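Long-range contacts in GDSL-like protein (Roseburia intestinalis L1-82, PDB 6HFZ), which is a two-domain esterase from a gut commensal that acts on acetylated mannans, removing their acetyl groups: residues C250-D256 and K268-A273; S274-I280 and E347-T353. The contacts are given in a common frame with arbitrary orientation. Residues are numbered along the deposited sequence.

Contact 1: C250-D256 and K268-A273; sequences CHGFVAD and KHGWTA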
loop_
_atom_site.group_PDB
_atom_site.type_symbol
_atom_site.label_atom_id
_atom_site.label_comp_id
_atom_site.label_asym_id
_atom_site.label_seq_id
_atom_site.Cartn_x
_atom_site.Cartn_y
_atom_site.Cartn_z
ATOM N N CYS A 250 -18.180 -20.735 -9.871
ATOM C CA CYS A 250 -17.080 -21.127 -10.738
ATOM C C CYS A 250 -17.554 -22.019 -11.890
ATOM O O CYS A 250 -18.368 -22.892 -11.657
ATOM C CB CYS A 250 -16.014 -21.852 -9.933
ATOM S SG CYS A 250 -15.286 -20.778 -8.664
ATOM N N HIS A 251 -16.942 -21.850 -13.071
ATOM C CA HIS A 251 -17.129 -22.682 -14.258
ATOM C C HIS A 251 -15.767 -22.918 -14.901
ATOM O O HIS A 251 -15.503 -22.480 -16.024
ATOM C CB HIS A 251 -18.092 -22.034 -15.263
ATOM C CG HIS A 251 -19.432 -21.685 -14.700
ATOM N ND1 HIS A 251 -20.381 -22.649 -14.388
ATOM C CD2 HIS A 251 -19.991 -20.487 -14.418
ATOM C CE1 HIS A 251 -21.473 -22.064 -13.955
ATOM N NE2 HIS A 251 -21.254 -20.733 -13.951
ATOM N N GLY A 252 -14.874 -23.589 -14.165
ATOM C CA GLY A 252 -13.530 -23.873 -14.633
ATOM C C GLY A 252 -12.461 -23.324 -13.703
ATOM O O GLY A 252 -11.475 -23.995 -13.420
ATOM N N PHE A 253 -12.645 -22.088 -13.233
ATOM C CA PHE A 253 -11.779 -21.541 -12.134
ATOM C C PHE A 253 -12.000 -22.397 -10.881
ATOM O O PHE A 253 -13.075 -22.909 -10.665
ATOM C CB PHE A 253 -12.098 -20.063 -11.872
ATOM C CG PHE A 253 -11.280 -19.097 -12.674
ATOM C CD1 PHE A 253 -11.658 -18.724 -13.955
ATOM C CD2 PHE A 253 -10.133 -18.544 -12.137
ATOM C CE1 PHE A 253 -10.891 -17.835 -14.688
ATOM C CE2 PHE A 253 -9.383 -17.624 -12.856
ATOM C CZ PHE A 253 -9.769 -17.260 -14.128
ATOM N N VAL A 254 -10.942 -22.607 -10.104
ATOM C CA VAL A 254 -11.019 -23.426 -8.892
ATOM C C VAL A 254 -10.420 -22.630 -7.721
ATOM O O VAL A 254 -9.331 -22.047 -7.840
ATOM C CB VAL A 254 -10.301 -24.776 -9.105
ATOM C CG1 VAL A 254 -8.958 -24.625 -9.792
ATOM C CG2 VAL A 254 -10.119 -25.541 -7.811
ATOM N N ALA A 255 -11.106 -22.645 -6.583
ATOM C CA ALA A 255 -10.617 -21.953 -5.407
ATOM C C ALA A 255 -9.272 -22.534 -4.950
ATOM O O ALA A 255 -9.096 -23.773 -4.946
ATOM C CB ALA A 255 -11.635 -22.069 -4.318
ATOM N N ASP A 256 -8.356 -21.652 -4.514
ATOM C CA ASP A 256 -7.091 -22.016 -3.906
ATOM C C ASP A 256 -7.331 -21.963 -2.393
ATOM O O ASP A 256 -7.501 -20.901 -1.852
ATOM C CB ASP A 256 -5.958 -21.089 -4.364
ATOM C CG ASP A 256 -4.683 -21.179 -3.537
ATOM O OD1 ASP A 256 -4.469 -22.245 -2.865
ATOM O OD2 ASP A 256 -3.898 -20.223 -3.573
ATOM N N LYS A 268 -2.843 -15.931 -2.707
ATOM C CA LYS A 268 -3.634 -16.769 -1.845
ATOM C C LYS A 268 -5.050 -16.233 -1.815
ATOM O O LYS A 268 -5.269 -15.044 -2.094
ATOM C CB LYS A 268 -3.077 -16.801 -0.412
ATOM C CG LYS A 268 -1.738 -17.494 -0.246
ATOM C CD LYS A 268 -1.799 -18.994 -0.432
ATOM C CE LYS A 268 -0.433 -19.657 -0.516
ATOM N NZ LYS A 268 0.272 -19.292 -1.747
ATOM N N HIS A 269 -6.002 -17.100 -1.412
ATOM C CA HIS A 269 -7.425 -16.821 -1.163
ATOM C C HIS A 269 -8.222 -16.561 -2.448
ATOM O O HIS A 269 -9.374 -16.133 -2.384
ATOM C CB HIS A 269 -7.619 -15.638 -0.192
ATOM C CG HIS A 269 -7.018 -15.889 1.153
ATOM N ND1 HIS A 269 -6.730 -17.175 1.583
ATOM C CD2 HIS A 269 -6.667 -15.058 2.163
ATOM C CE1 HIS A 269 -6.210 -17.106 2.818
ATOM N NE2 HIS A 269 -6.171 -15.852 3.202
ATOM N N GLY A 270 -7.592 -16.815 -3.588
ATOM C CA GLY A 270 -8.242 -16.583 -4.843
ATOM C C GLY A 270 -8.541 -17.877 -5.572
ATOM O O GLY A 270 -8.924 -18.882 -4.979
ATOM N N TRP A 271 -8.403 -17.836 -6.897
ATOM C CA TRP A 271 -8.845 -18.910 -7.744
ATOM C C TRP A 271 -7.828 -19.064 -8.871
ATOM O O TRP A 271 -7.237 -18.078 -9.333
ATOM C CB TRP A 271 -10.226 -18.640 -8.354
ATOM C CG TRP A 271 -11.365 -18.305 -7.467
ATOM C CD1 TRP A 271 -12.300 -19.162 -6.958
ATOM C CD2 TRP A 271 -11.713 -16.989 -7.005
ATOM N NE1 TRP A 271 -13.227 -18.465 -6.250
ATOM C CE2 TRP A 271 -12.885 -17.132 -6.236
ATOM C CE3 TRP A 271 -11.150 -15.713 -7.174
ATOM C CZ2 TRP A 271 -13.521 -16.051 -5.645
ATOM C CZ3 TRP A 271 -11.779 -14.648 -6.577
ATOM C CH2 TRP A 271 -12.955 -14.808 -5.840
ATOM N N THR A 272 -7.670 -20.290 -9.385
ATOM C CA THR A 272 -6.752 -20.544 -10.476
ATOM C C THR A 272 -7.497 -21.169 -11.657
ATOM O O THR A 272 -8.525 -21.757 -11.430
ATOM C CB THR A 272 -5.598 -21.468 -10.090
ATOM O OG1 THR A 272 -6.147 -22.689 -9.607
ATOM C CG2 THR A 272 -4.724 -20.825 -9.033
ATOM N N ALA A 273 -6.902 -21.039 -12.853
ATOM C CA ALA A 273 -7.425 -21.655 -14.110
ATOM C C ALA A 273 -6.288 -21.923 -15.107
ATOM O O ALA A 273 -5.400 -21.094 -15.271
ATOM C CB ALA A 273 -8.478 -20.746 -14.707
HETATM O O HOH W 1 -6.281 -23.143 -7.205
HETATM O O HOH W 2 -8.895 -19.457 0.792
HETATM O O HOH W 3 -5.432 -19.682 -0.416
HETATM O O HOH W 4 -1.273 -21.146 -3.585
#
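Lys268 reaches Asp256 through water 4, which bonds Lys268 NZ and Asp256 OD2. Lys268 also forms a salt bridge with Asp265, and Asp256 OD2 takes a hydrogen bond from Tyr362. His269 is linked through water 3, held by His269 N and Asp256 O. At Gly270 direct pairing begins: Asp256 N donates to Gly270 O (2.9 Å). Trp271 forms a non-hydrogen-bonded antiparallel pair with Ala255. Trp271 CD1 lies 3.6 Å from Ala255 CA, and Cys250 SG sits obliquely beside the ring, 3.8 Å from Trp271 CD1. Thr272 pairs with Val254 by two hydrogen bonds, Val254 N to Thr272 O and Thr272 N to Val254 O, both 2.9 Å. Ala273 CB lies squarely over the Phe253 ring, 3.5 Å from its centroid, a CH-pi contact. Phe253 lies between two antiparallel sheets, touching strand 342-352 of one and strand 361-370 of the other. This facing of sheets is consistent with a beta-sandwich in the beta-rich domain of this two-domain esterase.

Contact 2: S274-I280 and E347-T353; sequences SKKGDSI and EVRLTET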
loop_
_atom_site.group_PDB
_atom_site.type_symbol
_atom_site.label_atom_id
_atom_site.label_comp_id
_atom_site.label_asym_id
_atom_site.label_seq_id
_atom_site.Cartn_x
_atom_site.Cartn_y
_atom_site.Cartn_z
ATOM N N SER A 274 -6.381 -23.041 -15.857
ATOM C CA SER A 274 -5.355 -23.425 -16.815
ATOM C C SER A 274 -5.875 -23.558 -18.260
ATOM O O SER A 274 -5.044 -23.681 -19.166
ATOM C CB SER A 274 -4.715 -24.754 -16.419
ATOM O OG SER A 274 -4.135 -24.668 -15.116
ATOM N N LYS A 275 -7.193 -23.636 -18.447
ATOM C CA LYS A 275 -7.769 -23.982 -19.771
ATOM C C LYS A 275 -8.612 -22.860 -20.375
ATOM O O LYS A 275 -9.416 -22.234 -19.704
ATOM C CB LYS A 275 -8.622 -25.229 -19.642
ATOM C CG LYS A 275 -7.790 -26.446 -19.297
ATOM C CD LYS A 275 -8.615 -27.676 -19.239
ATOM C CE LYS A 275 -7.803 -28.879 -18.784
ATOM N NZ LYS A 275 -8.691 -30.049 -18.604
ATOM N N LYS A 276 -8.444 -22.681 -21.689
ATOM C CA LYS A 276 -9.271 -21.728 -22.449
ATOM C C LYS A 276 -10.744 -21.959 -22.127
ATOM O O LYS A 276 -11.219 -23.093 -22.059
ATOM C CB LYS A 276 -8.992 -21.830 -23.955
ATOM C CG LYS A 276 -9.688 -20.740 -24.774
ATOM C CD LYS A 276 -9.177 -20.603 -26.189
ATOM C CE LYS A 276 -10.032 -19.660 -27.008
ATOM N NZ LYS A 276 -9.453 -19.451 -28.351
ATOM N N GLY A 277 -11.476 -20.869 -21.835
ATOM C CA GLY A 277 -12.881 -20.941 -21.541
ATOM C C GLY A 277 -13.234 -21.115 -20.075
ATOM O O GLY A 277 -14.377 -21.030 -19.690
ATOM N N ASP A 278 -12.247 -21.409 -19.215
ATOM C CA ASP A 278 -12.497 -21.438 -17.779
ATOM C C ASP A 278 -12.994 -20.051 -17.343
ATOM O O ASP A 278 -12.404 -19.063 -17.709
ATOM C CB ASP A 278 -11.208 -21.767 -17.017
ATOM C CG ASP A 278 -10.760 -23.225 -17.105
ATOM O OD1 ASP A 278 -11.574 -24.062 -17.592
ATOM O OD2 ASP A 278 -9.613 -23.534 -16.650
ATOM N N SER A 279 -14.028 -19.993 -16.510
ATOM C CA SER A 279 -14.632 -18.715 -16.119
ATOM C C SER A 279 -15.110 -18.774 -14.669
ATOM O O SER A 279 -15.169 -19.853 -14.009
ATOM C CB SER A 279 -15.748 -18.312 -17.034
ATOM O OG SER A 279 -16.677 -19.355 -17.169
ATOM N N ILE A 280 -15.482 -17.593 -14.177
ATOM C CA ILE A 280 -15.994 -17.376 -12.846
ATOM C C ILE A 280 -16.884 -16.131 -12.894
ATOM O O ILE A 280 -16.596 -15.227 -13.669
ATOM C CB ILE A 280 -14.820 -17.224 -11.859
ATOM C CG1 ILE A 280 -15.309 -17.029 -10.419
ATOM C CG2 ILE A 280 -13.899 -16.095 -12.315
ATOM C CD1 ILE A 280 -14.150 -16.937 -9.399
ATOM N N GLU A 347 -17.548 -11.059 -14.626
ATOM C CA GLU A 347 -17.141 -12.326 -15.130
ATOM C C GLU A 347 -15.678 -12.225 -15.554
ATOM O O GLU A 347 -15.289 -11.269 -16.197
ATOM C CB GLU A 347 -18.069 -12.726 -16.290
ATOM C CG GLU A 347 -17.637 -14.019 -16.960
ATOM C CD GLU A 347 -18.586 -14.581 -18.009
ATOM O OE1 GLU A 347 -19.266 -13.776 -18.718
ATOM O OE2 GLU A 347 -18.642 -15.835 -18.114
ATOM N N VAL A 348 -14.892 -13.248 -15.210
ATOM C CA VAL A 348 -13.544 -13.386 -15.717
ATOM C C VAL A 348 -13.474 -14.732 -16.460
ATOM O O VAL A 348 -13.943 -15.717 -15.931
ATOM C CB VAL A 348 -12.530 -13.315 -14.559
ATOM C CG1 VAL A 348 -11.109 -13.475 -15.065
ATOM C CG2 VAL A 348 -12.691 -12.018 -13.767
ATOM N N ARG A 349 -12.902 -14.730 -17.664
ATOM C CA ARG A 349 -12.824 -15.911 -18.535
ATOM C C ARG A 349 -11.421 -15.997 -19.128
ATOM O O ARG A 349 -10.909 -15.010 -19.592
ATOM C CB ARG A 349 -13.800 -15.744 -19.715
ATOM C CG ARG A 349 -13.961 -16.980 -20.594
ATOM C CD ARG A 349 -15.120 -16.816 -21.613
ATOM N NE ARG A 349 -15.221 -18.005 -22.486
ATOM C CZ ARG A 349 -16.029 -19.040 -22.251
ATOM N NH1 ARG A 349 -16.890 -18.990 -21.254
ATOM N NH2 ARG A 349 -16.006 -20.108 -23.030
ATOM N N LEU A 350 -10.859 -17.204 -19.248
ATOM C CA LEU A 350 -9.584 -17.354 -19.928
ATOM C C LEU A 350 -9.800 -17.352 -21.445
ATOM O O LEU A 350 -10.706 -18.044 -21.923
ATOM C CB LEU A 350 -8.942 -18.664 -19.466
ATOM C CG LEU A 350 -7.799 -18.535 -18.458
ATOM C CD1 LEU A 350 -8.142 -17.686 -17.271
ATOM C CD2 LEU A 350 -7.278 -19.884 -18.009
ATOM N N THR A 351 -9.005 -16.542 -22.149
ATOM C CA THR A 351 -9.110 -16.331 -23.620
ATOM C C THR A 351 -7.906 -16.871 -24.397
ATOM O O THR A 351 -8.060 -17.163 -25.599
ATOM C CB THR A 351 -9.309 -14.846 -23.939
ATOM O OG1 THR A 351 -8.167 -14.116 -23.484
ATOM C CG2 THR A 351 -10.553 -14.286 -23.292
ATOM N N GLU A 352 -6.718 -16.964 -23.781
ATOM C CA GLU A 352 -5.506 -17.522 -24.442
ATOM C C GLU A 352 -4.769 -18.435 -23.446
ATOM O O GLU A 352 -4.642 -18.111 -22.261
ATOM C CB GLU A 352 -4.533 -16.441 -24.948
ATOM C CG GLU A 352 -5.179 -15.339 -25.790
ATOM C CD GLU A 352 -4.244 -14.200 -26.195
ATOM O OE1 GLU A 352 -4.732 -13.041 -26.353
ATOM O OE2 GLU A 352 -3.019 -14.468 -26.366
ATOM N N THR A 353 -4.363 -19.610 -23.923
ATOM C CA THR A 353 -3.532 -20.558 -23.212
ATOM C C THR A 353 -2.445 -21.061 -24.158
ATOM O O THR A 353 -2.555 -20.872 -25.378
ATOM C CB THR A 353 -4.308 -21.757 -22.651
ATOM O OG1 THR A 353 -4.932 -22.488 -23.724
ATOM C CG2 THR A 353 -5.296 -21.309 -21.592
#
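The two segments run antiparallel, and 274-280 enters the pairing through a type II beta turn from Lys275 to Asp278. The turn is closed by Asp278 N to Lys275 O (3.0 Å). Gly277 takes its third position with a positive phi of 91°, where a CB would clash with the preceding carbonyl. Gly277 N donates to Leu350 O, and Leu350 N donates to Asp278 O, both at 2.9 Å. Ser279 and Arg349 then form a non-hydrogen-bonded pair. Ile280 and Val348 follow as a hydrogen-bonded pair, with Ile280 N to Val348 O and Val348 N to Ile280 O, both 3.0 Å.

Among the side chains, Asp278 OD2 accepts a bond from Lys275 N (3.0 Å) and a weak one from Ser274 N (3.4 Å). Arg349 shares a face with Ser279. Its guanidinium lies against Gly277, with Arg349 NH2 3.6 Å from Gly277 CA. Ile280 and Val348 share the other face, where Ile280 CG2 meets Val348 CB at 3.8 Å and both touch Leu363 of the other sheet. Leu350 packs under the turn and against Phe253 and Phe361. Thr353 CG2 touches Lys276 N at 3.4 Å. Toward the neighbouring strand 303-308, Thr351 and Glu352 both face Val303, a classic beta bulge. A type II turn leads into a strand pair of the five-stranded sheet, with Ile280, Val348 and Leu350 facing strand 361-370, as in a beta-sandwich.

In the fold
From the N terminus, the chain completes the alpha/beta region before entering the beta-rich domain. Strand 249-251 edges the five-stranded sheet; after Gly252 the chain switches to the sheet containing strand 361-370 as strand 254-255. Contact 1 closes the 11-residue loop 257-267, which has no helix or strand, and pairs strands 254-255 and 271-273. Strand 271-273 then leads into strand 279-286, back in the five-stranded sheet beside strand 249-251. Contact 2 closes a 66-residue excursion rich in strands, pairing 279-286 with 342-352. The contacts are in series, neither nested nor crossing, with centres about 11 Å apart. His251 N lies 2.8 Å from Ser279 O, a probable hydrogen bond, and packing of Trp271 on Ile280 joins the two sheets.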